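PDB 1NPY: shikimate dehydrogenase-like protein HI_0607 from Haemophilus influenzae, which catalyses the NADP(+)-dependent oxidation of shikimate to 3-dehydroshikimate in vitro, though so weakly that shikimate may not be its biological substrate. Local coordinates for residues A[24-27]-A[28-32]; A[102-105]-A[106-110]; A[186-190]-A[191-195]. One frame throughout, in Å; residues are numbered along the deposited sequence.

Contact 1 (A[24-27]-A[28-32]); sequences HNYL and YDKLG
Tyr26 and Lys30 meet one turn apart in a local i to i+4 contact along helix 19-31, the helix of the beta-alpha-beta unit that joins strands 7-12 and 35-40. Lys30 CG lies over one face of the Tyr26 ring, and CE lies beside its hydroxyl end. CG makes a CH-pi contact 4.1 Å from the ring centroid and 23° off the normal, displaced toward the rim. The chain bends at chi2 (-74°) and then follows the ring outward. This brings Lys30 CE to 3.3 Å from Tyr26 OH.

On another side of the helix, Tyr28 turns its ring back over the preceding turn. CG stands beside the backbone N (chi1 -56°), and one ring face covers the carbonyl oxygen of His24. His24 O also accepts the Tyr28 N-H at 2.9 Å, so the oxygen of buried His24 is both bonded and covered by Tyr28. The phenol end of Tyr28 passes His24, with OH 3.9 Å from His24 CB. Three further i to i+4 bonds follow, the last from Leu31 N to Leu27 O at 2.9 Å. One water donates to both Tyr26 O, at 3.2 Å, and Asp29 OD2, at 2.6 Å.

The buried side of the turn packs on helix 235-251, where Leu27 and Tyr28 touch Phe247. Tyr26 meets Phe266 of helix 257-268, and the His24 ring stacks on Tyr37 of strand 35-40. Gly32, the first residue to leave helical angles, takes positive phi in a Schellman motif, at the turn from helix to strand in the beta-alpha-beta crossover of the substrate-binding domain.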
ATOM      1  N   HIS A  24     -12.450   8.576  -5.096  1.00  9.76           N
ATOM      2  CA  HIS A  24     -11.957   9.789  -5.753  1.00  8.84           C
ATOM      3  C   HIS A  24     -13.080  10.722  -6.241  1.00  9.18           C
ATOM      4  O   HIS A  24     -13.028  11.953  -6.095  1.00  7.84           O
ATOM      5  CB  HIS A  24     -11.009   9.431  -6.907  1.00  8.31           C
ATOM      6  CG  HIS A  24      -9.670   8.923  -6.475  1.00  9.04           C
ATOM      7  ND1 HIS A  24      -9.410   7.586  -6.255  1.00 12.24           N
ATOM      8  CD2 HIS A  24      -8.486   9.561  -6.339  1.00 11.54           C
ATOM      9  CE1 HIS A  24      -8.142   7.441  -5.905  1.00  9.63           C
ATOM     10  NE2 HIS A  24      -7.556   8.625  -5.968  1.00 16.36           N
ATOM     11  N   ASN A  25     -14.127  10.155  -6.832  1.00  7.98           N
ATOM     12  CA  ASN A  25     -15.239  10.951  -7.311  1.00  9.38           C
ATOM     13  C   ASN A  25     -15.972  11.684  -6.186  1.00  9.31           C
ATOM     14  O   ASN A  25     -16.327  12.857  -6.328  1.00  7.91           O
ATOM     15  CB  ASN A  25     -16.222  10.143  -8.168  1.00  9.80           C
ATOM     16  CG  ASN A  25     -15.667   9.810  -9.556  1.00 10.96           C
ATOM     17  OD1 ASN A  25     -15.617   8.633  -9.940  1.00 12.00           O
ATOM     18  ND2 ASN A  25     -15.231  10.818 -10.296  1.00  6.25           N
ATOM     19  N   TYR A  26     -16.108  11.039  -5.037  1.00  7.64           N
ATOM     20  CA  TYR A  26     -16.652  11.732  -3.875  1.00  9.57           C
ATOM     21  C   TYR A  26     -15.840  12.968  -3.498  1.00  9.65           C
ATOM     22  O   TYR A  26     -16.400  14.050  -3.263  1.00  9.67           O
ATOM     23  CB  TYR A  26     -16.719  10.765  -2.706  1.00  8.53           C
ATOM     24  CG  TYR A  26     -17.335  11.328  -1.441  1.00 10.23           C
ATOM     25  CD1 TYR A  26     -18.709  11.328  -1.232  1.00 11.88           C
ATOM     26  CD2 TYR A  26     -16.521  11.850  -0.449  1.00 12.06           C
ATOM     27  CE1 TYR A  26     -19.269  11.840  -0.048  1.00 13.26           C
ATOM     28  CE2 TYR A  26     -17.066  12.357   0.731  1.00 15.13           C
ATOM     29  CZ  TYR A  26     -18.429  12.345   0.920  1.00 15.05           C
ATOM     30  OH  TYR A  26     -18.946  12.851   2.108  1.00 15.70           O
ATOM     31  N   LEU A  27     -14.526  12.785  -3.431  1.00  8.78           N
ATOM     32  CA  LEU A  27     -13.659  13.912  -3.084  1.00  9.94           C
ATOM     33  C   LEU A  27     -13.646  14.990  -4.155  1.00  9.68           C
ATOM     34  O   LEU A  27     -13.599  16.171  -3.795  1.00 10.55           O
ATOM     35  CB  LEU A  27     -12.245  13.429  -2.768  1.00  9.43           C
ATOM     36  CG  LEU A  27     -12.115  12.595  -1.491  1.00 11.39           C
ATOM     37  CD1 LEU A  27     -10.811  11.830  -1.402  1.00 12.03           C
ATOM     38  CD2 LEU A  27     -12.358  13.473  -0.267  1.00 13.15           C
ATOM     39  N   TYR A  28     -13.662  14.667  -5.448  1.00 10.32           N
ATOM     40  CA  TYR A  28     -13.759  15.730  -6.455  1.00 10.27           C
ATOM     41  C   TYR A  28     -14.981  16.600  -6.246  1.00 11.69           C
ATOM     42  O   TYR A  28     -14.917  17.813  -6.329  1.00 11.98           O
ATOM     43  CB  TYR A  28     -13.817  15.211  -7.896  1.00 10.43           C
ATOM     44  CG  TYR A  28     -12.659  14.331  -8.287  1.00  9.59           C
ATOM     45  CD1 TYR A  28     -11.348  14.598  -7.921  1.00  8.45           C
ATOM     46  CD2 TYR A  28     -12.871  13.248  -9.126  1.00  8.76           C
ATOM     47  CE1 TYR A  28     -10.303  13.772  -8.334  1.00  8.97           C
ATOM     48  CE2 TYR A  28     -11.828  12.454  -9.579  1.00  9.60           C
ATOM     49  CZ  TYR A  28     -10.544  12.690  -9.166  1.00 12.41           C
ATOM     50  OH  TYR A  28      -9.486  11.899  -9.554  1.00 10.10           O
ATOM     51  N   ASP A  29     -16.104  15.955  -5.956  1.00 11.70           N
ATOM     52  CA  ASP A  29     -17.327  16.676  -5.703  1.00 13.82           C
ATOM     53  C   ASP A  29     -17.183  17.616  -4.502  1.00 12.93           C
ATOM     54  O   ASP A  29     -17.545  18.796  -4.602  1.00 12.99           O
ATOM     55  CB  ASP A  29     -18.464  15.676  -5.554  1.00 14.00           C
ATOM     56  CG  ASP A  29     -19.760  16.375  -5.244  1.00 20.89           C
ATOM     57  OD1 ASP A  29     -20.231  17.093  -6.147  1.00 24.53           O
ATOM     58  OD2 ASP A  29     -20.301  16.282  -4.127  1.00 25.24           O
ATOM     59  N   LYS A  30     -16.704  17.089  -3.375  1.00 12.34           N
ATOM     60  CA  LYS A  30     -16.606  17.850  -2.138  1.00 12.77           C
ATOM     61  C   LYS A  30     -15.628  19.006  -2.251  1.00 13.90           C
ATOM     62  O   LYS A  30     -15.840  20.039  -1.601  1.00 14.02           O
ATOM     63  CB  LYS A  30     -16.255  16.968  -0.933  1.00 13.44           C
ATOM     64  CG  LYS A  30     -17.328  15.932  -0.583  1.00 14.39           C
ATOM     65  CD  LYS A  30     -18.525  16.615   0.072  1.00 20.67           C
ATOM     66  CE  LYS A  30     -19.612  15.674   0.543  1.00 21.34           C
ATOM     67  NZ  LYS A  30     -20.319  16.324   1.686  1.00 23.70           N
ATOM     68  N   LEU A  31     -14.576  18.854  -3.054  1.00 11.64           N
ATOM     69  CA  LEU A  31     -13.545  19.879  -3.200  1.00 12.09           C
ATOM     70  C   LEU A  31     -13.732  20.830  -4.387  1.00 12.28           C
ATOM     71  O   LEU A  31     -12.928  21.743  -4.575  1.00 13.78           O
ATOM     72  CB  LEU A  31     -12.157  19.234  -3.277  1.00 12.48           C
ATOM     73  CG  LEU A  31     -11.543  18.719  -1.971  1.00 14.89           C
ATOM     74  CD1 LEU A  31     -10.125  18.220  -2.218  1.00 17.22           C
ATOM     75  CD2 LEU A  31     -11.475  19.811  -0.930  1.00 17.36           C
ATOM     76  N   GLY A  32     -14.805  20.654  -5.157  1.00 11.75           N
ATOM     77  CA  GLY A  32     -15.079  21.500  -6.298  1.00 12.40           C
ATOM     78  C   GLY A  32     -14.064  21.366  -7.410  1.00 13.04           C
ATOM     79  O   GLY A  32     -13.759  22.338  -8.095  1.00 13.40           O
TER
HETATM   80  O   HOH W   1     -19.548  14.253  -2.669  1.00 23.55           O

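Contact 2 (A[102-105]-A[106-110]); sequences TDYI and AIVKL
Residues 102-105 and 106-110 form one unbroken run of helix, the start of helix 102-113, and their backbones are joined by four i to i+4 hydrogen bonds. Ala106 N bonds Thr102 O at 2.8 Å, with the donor above the carbonyl plane. Val108 N approaches Tyr104 O far more directly, at 3.1 Å and with an N-H...O angle of 174°. Ile107 N bonds Asp103 O and makes a second, weak bond to Tyr104 O. Lys109 N bonds Ile105 O.

Among the side chains, Val108 packs on Tyr104. Its CG2 methyl sits over one ring face, displaced toward the rim, in a CH-pi contact 4.0 Å from the centroid. The nearest ring atom to Val108 CG2 is Tyr104 CZ, at 3.7 Å. Tyr104 CG is anti to the backbone N (chi1 170°), which carries the ring along the helix to this methyl. The phenol OH is hydrogen-bonded to Asn140, which fixes the far end of the ring.

Ile107 lays its side chain against the turn before it, with CD1 3.2 Å from Asp103 O. It also packs on Ala133, Val134 and Ala137 of helix 131-140. Thr102 OG1 bonds the backbone oxygen of Gln242, tying the first turn to helix 235-251.

The Asp103 side chain leaves the helix directed away from the next turn. Asp103 is inferred to bind substrate. Its side chain lies about 4 Å from that of Lys67, the inferred proton donor and acceptor, and a long, weak ion pair joins the two. Met130, a probable NADP(+)-binding residue, also touches it. This first turn thus presents the aspartate of the inferred Lys-Asp pair, as in shikimate dehydrogenases.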
ATOM      1  N   THR A 102       2.858   4.832  -4.021  1.00  8.76           N
ATOM      2  CA  THR A 102       2.216   5.365  -2.827  1.00  9.62           C
ATOM      3  C   THR A 102       1.951   4.330  -1.740  1.00 10.20           C
ATOM      4  O   THR A 102       1.681   4.713  -0.607  1.00 10.02           O
ATOM      5  CB  THR A 102       0.933   6.142  -3.108  1.00  9.58           C
ATOM      6  OG1 THR A 102      -0.027   5.305  -3.757  1.00 10.39           O
ATOM      7  CG2 THR A 102       1.163   7.342  -3.984  1.00  8.84           C
ATOM      8  N   ASP A 103       2.058   3.040  -2.035  1.00  9.88           N
ATOM      9  CA  ASP A 103       2.095   2.077  -0.947  1.00 10.21           C
ATOM     10  C   ASP A 103       3.345   2.274  -0.082  1.00 10.75           C
ATOM     11  O   ASP A 103       3.249   2.324   1.144  1.00 10.15           O
ATOM     12  CB  ASP A 103       2.074   0.663  -1.493  1.00 11.54           C
ATOM     13  CG  ASP A 103       0.707   0.253  -1.987  1.00 15.06           C
ATOM     14  OD1 ASP A 103      -0.346   0.683  -1.448  1.00 17.72           O
ATOM     15  OD2 ASP A 103       0.646  -0.602  -2.890  1.00 17.74           O
ATOM     16  N   TYR A 104       4.506   2.392  -0.725  1.00  9.86           N
ATOM     17  CA  TYR A 104       5.743   2.715  -0.038  1.00  9.56           C
ATOM     18  C   TYR A 104       5.617   4.036   0.731  1.00 11.33           C
ATOM     19  O   TYR A 104       5.954   4.113   1.916  1.00 12.31           O
ATOM     20  CB  TYR A 104       6.897   2.733  -1.055  1.00 10.88           C
ATOM     21  CG  TYR A 104       8.183   3.285  -0.493  1.00  7.43           C
ATOM     22  CD1 TYR A 104       9.075   2.463   0.194  1.00  9.88           C
ATOM     23  CD2 TYR A 104       8.478   4.650  -0.582  1.00 11.33           C
ATOM     24  CE1 TYR A 104      10.217   2.991   0.779  1.00 11.78           C
ATOM     25  CE2 TYR A 104       9.631   5.165  -0.023  1.00 13.45           C
ATOM     26  CZ  TYR A 104      10.500   4.332   0.643  1.00 17.49           C
ATOM     27  OH  TYR A 104      11.635   4.883   1.211  1.00 19.24           O
ATOM     28  N   ILE A 105       5.132   5.083   0.068  1.00 10.38           N
ATOM     29  CA  ILE A 105       4.973   6.383   0.722  1.00 11.74           C
ATOM     30  C   ILE A 105       4.069   6.247   1.944  1.00 11.45           C
ATOM     31  O   ILE A 105       4.375   6.804   3.000  1.00 11.88           O
ATOM     32  CB  ILE A 105       4.492   7.460  -0.264  1.00 11.33           C
ATOM     33  CG1 ILE A 105       5.508   7.660  -1.390  1.00 13.02           C
ATOM     34  CG2 ILE A 105       4.281   8.815   0.402  1.00 15.06           C
ATOM     35  CD1 ILE A 105       4.985   8.478  -2.535  1.00 13.33           C
ATOM     36  N   ALA A 106       2.941   5.560   1.801  1.00 12.26           N
ATOM     37  CA  ALA A 106       1.998   5.393   2.909  1.00 12.72           C
ATOM     38  C   ALA A 106       2.634   4.700   4.105  1.00 11.99           C
ATOM     39  O   ALA A 106       2.382   5.094   5.249  1.00 11.82           O
ATOM     40  CB  ALA A 106       0.737   4.633   2.463  1.00 11.84           C
ATOM     41  N   ILE A 107       3.480   3.706   3.855  1.00 12.23           N
ATOM     42  CA  ILE A 107       4.035   2.927   4.955  1.00 12.31           C
ATOM     43  C   ILE A 107       5.052   3.795   5.705  1.00 11.36           C
ATOM     44  O   ILE A 107       5.035   3.866   6.935  1.00 11.49           O
ATOM     45  CB  ILE A 107       4.615   1.569   4.539  1.00 12.64           C
ATOM     46  CG1 ILE A 107       3.494   0.642   4.050  1.00 15.24           C
ATOM     47  CG2 ILE A 107       5.246   0.952   5.790  1.00 11.41           C
ATOM     48  CD1 ILE A 107       3.915  -0.273   2.955  1.00 18.13           C
ATOM     49  N   VAL A 108       5.863   4.529   4.951  1.00 11.16           N
ATOM     50  CA  VAL A 108       6.806   5.486   5.538  1.00 11.50           C
ATOM     51  C   VAL A 108       6.055   6.516   6.386  1.00 12.02           C
ATOM     52  O   VAL A 108       6.478   6.840   7.501  1.00 12.47           O
ATOM     53  CB  VAL A 108       7.610   6.213   4.444  1.00 10.52           C
ATOM     54  CG1 VAL A 108       8.415   7.388   5.045  1.00 13.27           C
ATOM     55  CG2 VAL A 108       8.541   5.269   3.700  1.00 11.05           C
ATOM     56  N   LYS A 109       4.969   7.067   5.854  1.00 11.55           N
ATOM     57  CA  LYS A 109       4.122   7.980   6.599  1.00 12.53           C
ATOM     58  C   LYS A 109       3.504   7.429   7.880  1.00 12.49           C
ATOM     59  O   LYS A 109       3.442   8.140   8.889  1.00 13.69           O
ATOM     60  CB  LYS A 109       3.039   8.623   5.717  1.00 12.96           C
ATOM     61  CG  LYS A 109       3.609   9.597   4.679  1.00 19.36           C
ATOM     62  CD  LYS A 109       2.557  10.504   4.048  1.00 24.92           C
ATOM     63  CE  LYS A 109       3.128  11.732   3.313  1.00 29.75           C
ATOM     64  NZ  LYS A 109       4.461  12.172   3.830  1.00 33.56           N
ATOM     65  N   LEU A 110       3.034   6.183   7.854  1.00 11.48           N
ATOM     66  CA  LEU A 110       2.487   5.566   9.047  1.00 10.95           C
ATOM     67  C   LEU A 110       3.529   5.248  10.119  1.00 11.31           C
ATOM     68  O   LEU A 110       3.253   5.373  11.324  1.00 11.09           O
ATOM     69  CB  LEU A 110       1.725   4.301   8.647  1.00 12.17           C
ATOM     70  CG  LEU A 110       0.442   4.594   7.876  1.00 12.72           C
ATOM     71  CD1 LEU A 110      -0.004   3.354   7.125  1.00 16.04           C
ATOM     72  CD2 LEU A 110      -0.651   5.053   8.844  1.00 15.12           C
TER

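Contact 3 (A[186-190]-A[191-195]); sequences GMKGG and KEEMD
Three overlapping beta turns shape this surface loop, which runs from strand 178-181 of the parallel, Rossmann-type sheet to helix 200-205. Met187 to Gly190 is a type II turn, and Gly190 to Glu193 and Glu192 to Asp195 are both type I.

Glu193 is the side chain that ties the loop together. CG is anti to the backbone N (chi1 -172°) and the chain stays extended beyond it, so the carboxylate reaches across to the type II turn. There Glu193 OE1 accepts the Gly189 N-H at 2.9 Å. The bond is nearly straight at the hydrogen (165°), but the donor comes from above the carboxylate plane. The stem of Glu193 lies against the same turn, with CB 3.4 Å from Met187 O. Glu193 N closes its own turn on Gly190 O.

Gly186 is clasped to the later half of the segment. Its N-H bonds Glu192 O at 2.9 Å. Asp195 N reaches that same oxygen from the opposite face of the carbonyl plane. Gly186 CA adds a CA-H...O contact to Glu193 O at 3.4 Å. A water donates to Gly186 O at 2.8 Å and to Glu193 O at 2.7 Å, bridging the two halves of the loop.

Lys188 bonds Met215 through its backbone, and Met187 rests on Val213. Glu192 OE1 makes a weak hydrogen bond to Ser184, which by similarity binds NADP(+).

Backbone amides, one carboxylate and bridging water therefore hold this loop, with little apolar packing between its two halves. The Glu193 charge, accepting from a turn amide, is probably partly stabilised by it, while Lys188 NZ stays 6.8 Å from Glu193 OE2 and forms no salt bridge.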
ATOM      1  N   GLY A 186      -5.701 -13.965   7.943  1.00 12.06           N
ATOM      2  CA  GLY A 186      -6.732 -13.036   8.376  1.00 12.05           C
ATOM      3  C   GLY A 186      -7.634 -12.448   7.304  1.00 11.79           C
ATOM      4  O   GLY A 186      -8.651 -11.837   7.634  1.00 12.62           O
ATOM      5  N   MET A 187      -7.337 -12.661   6.026  1.00 11.64           N
ATOM      6  CA  MET A 187      -8.125 -12.065   4.953  1.00 14.45           C
ATOM      7  C   MET A 187      -9.505 -12.709   4.844  1.00 14.61           C
ATOM      8  O   MET A 187      -9.610 -13.937   4.779  1.00 15.01           O
ATOM      9  CB  MET A 187      -7.409 -12.222   3.606  1.00 14.31           C
ATOM     10  CG  MET A 187      -6.208 -11.352   3.407  1.00 17.51           C
ATOM     11  SD  MET A 187      -5.525 -11.592   1.737  1.00 23.72           S
ATOM     12  CE  MET A 187      -6.718 -10.666   0.748  1.00 21.44           C
ATOM     13  N   LYS A 188     -10.537 -11.873   4.840  1.00 15.53           N
ATOM     14  CA  LYS A 188     -11.913 -12.315   4.648  1.00 18.11           C
ATOM     15  C   LYS A 188     -12.018 -13.187   3.415  1.00 18.25           C
ATOM     16  O   LYS A 188     -11.502 -12.813   2.364  1.00 18.84           O
ATOM     17  CB  LYS A 188     -12.848 -11.123   4.485  1.00 18.61           C
ATOM     18  CG  LYS A 188     -14.280 -11.466   4.134  1.00 23.31           C
ATOM     19  CD  LYS A 188     -15.228 -10.346   4.543  1.00 28.83           C
ATOM     20  CE  LYS A 188     -15.929  -9.704   3.355  1.00 33.17           C
ATOM     21  NZ  LYS A 188     -17.363 -10.118   3.303  1.00 35.56           N
ATOM     22  N   GLY A 189     -12.667 -14.339   3.548  1.00 19.94           N
ATOM     23  CA  GLY A 189     -12.868 -15.220   2.407  1.00 21.45           C
ATOM     24  C   GLY A 189     -11.721 -16.175   2.139  1.00 22.45           C
ATOM     25  O   GLY A 189     -11.865 -17.139   1.385  1.00 23.65           O
ATOM     26  N   GLY A 190     -10.553 -15.893   2.701  1.00 20.49           N
ATOM     27  CA  GLY A 190      -9.428 -16.787   2.536  1.00 21.01           C
ATOM     28  C   GLY A 190      -9.505 -18.014   3.425  1.00 20.31           C
ATOM     29  O   GLY A 190     -10.207 -18.056   4.438  1.00 20.18           O
ATOM     30  N   LYS A 191      -8.716 -19.005   3.035  1.00 20.86           N
ATOM     31  CA  LYS A 191      -8.582 -20.231   3.815  1.00 21.43           C
ATOM     32  C   LYS A 191      -7.926 -20.004   5.170  1.00 20.78           C
ATOM     33  O   LYS A 191      -8.054 -20.827   6.078  1.00 21.36           O
ATOM     34  CB  LYS A 191      -7.831 -21.303   3.027  1.00 23.28           C
ATOM     35  CG  LYS A 191      -6.378 -21.049   2.736  1.00 25.00           C
ATOM     36  CD  LYS A 191      -5.818 -22.192   1.913  1.00 29.73           C
ATOM     37  CE  LYS A 191      -4.318 -22.018   1.707  1.00 31.50           C
ATOM     38  NZ  LYS A 191      -3.839 -23.258   1.056  1.00 33.60           N
ATOM     39  N   GLU A 192      -7.270 -18.857   5.328  1.00 17.98           N
ATOM     40  CA  GLU A 192      -6.645 -18.537   6.600  1.00 17.83           C
ATOM     41  C   GLU A 192      -7.333 -17.396   7.343  1.00 16.08           C
ATOM     42  O   GLU A 192      -6.708 -16.725   8.166  1.00 13.97           O
ATOM     43  CB  GLU A 192      -5.182 -18.186   6.326  1.00 18.66           C
ATOM     44  CG  GLU A 192      -4.350 -19.386   5.896  1.00 22.01           C
ATOM     45  CD  GLU A 192      -2.927 -18.982   5.568  1.00 27.09           C
ATOM     46  OE1 GLU A 192      -2.771 -18.128   4.675  1.00 35.37           O
ATOM     47  OE2 GLU A 192      -1.985 -19.466   6.228  1.00 30.09           O
ATOM     48  N   GLU A 193      -8.619 -17.199   7.083  1.00 14.65           N
ATOM     49  CA  GLU A 193      -9.354 -16.080   7.664  1.00 15.10           C
ATOM     50  C   GLU A 193      -9.321 -16.037   9.190  1.00 14.47           C
ATOM     51  O   GLU A 193      -9.193 -14.974   9.786  1.00 12.83           O
ATOM     52  CB  GLU A 193     -10.801 -16.088   7.177  1.00 15.24           C
ATOM     53  CG  GLU A 193     -11.599 -14.857   7.563  1.00 14.06           C
ATOM     54  CD  GLU A 193     -13.026 -14.804   7.036  1.00 15.83           C
ATOM     55  OE1 GLU A 193     -13.409 -15.526   6.093  1.00 20.95           O
ATOM     56  OE2 GLU A 193     -13.784 -13.999   7.602  1.00 23.09           O
ATOM     57  N   MET A 194      -9.444 -17.196   9.830  1.00 12.40           N
ATOM     58  CA  MET A 194      -9.560 -17.262  11.289  1.00 13.37           C
ATOM     59  C   MET A 194      -8.237 -17.660  11.926  1.00 11.71           C
ATOM     60  O   MET A 194      -8.194 -18.108  13.080  1.00 14.56           O
ATOM     61  CB  MET A 194     -10.641 -18.279  11.687  1.00 12.35           C
ATOM     62  CG  MET A 194     -12.005 -17.981  11.124  1.00 12.51           C
ATOM     63  SD  MET A 194     -12.511 -16.302  11.451  1.00 17.11           S
ATOM     64  CE  MET A 194     -13.993 -16.235  10.436  1.00 19.05           C
ATOM     65  N   ASP A 195      -7.136 -17.510  11.194  1.00 11.91           N
ATOM     66  CA  ASP A 195      -5.820 -17.846  11.740  1.00 12.08           C
ATOM     67  C   ASP A 195      -5.113 -16.592  12.268  1.00 10.76           C
ATOM     68  O   ASP A 195      -5.407 -15.486  11.789  1.00 11.72           O
ATOM     69  CB  ASP A 195      -4.941 -18.509  10.674  1.00 11.66           C
ATOM     70  CG  ASP A 195      -5.450 -19.868  10.223  1.00 18.03           C
ATOM     71  OD1 ASP A 195      -6.325 -20.438  10.919  1.00 22.69           O
ATOM     72  OD2 ASP A 195      -5.058 -20.362   9.141  1.00 19.44           O
TER
HETATM   73  O   HOH W   2     -10.325 -12.493   9.747  1.00 16.72           O
HETATM   74  O   HOH W   3      -7.057 -15.979   4.647  1.00 29.58           O
HETATM   75  O   HOH W   4     -12.830 -17.825   4.874  1.00 24.39           O

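All three contacts are local, and none touches another. Contacts 1 and 2 are helical and partly buried, and both put an aliphatic group of residue i+4 over a tyrosine face. They also share a neighbour, helix 235-251, which packs against both. The centre of contact 1 lies about 22 Å from that of the chain, in the substrate-binding domain. Contact 2, its centre about 7 Å from that of the chain, carries the inferred substrate-binding aspartate. Contact 3 is a surface loop beside the nucleotide-binding sheet, held by turns, a carboxylate and water in place of ring packing. Contacts 2 and 3 each approach likely NADP(+)-binding residues, from centres 25 Å apart.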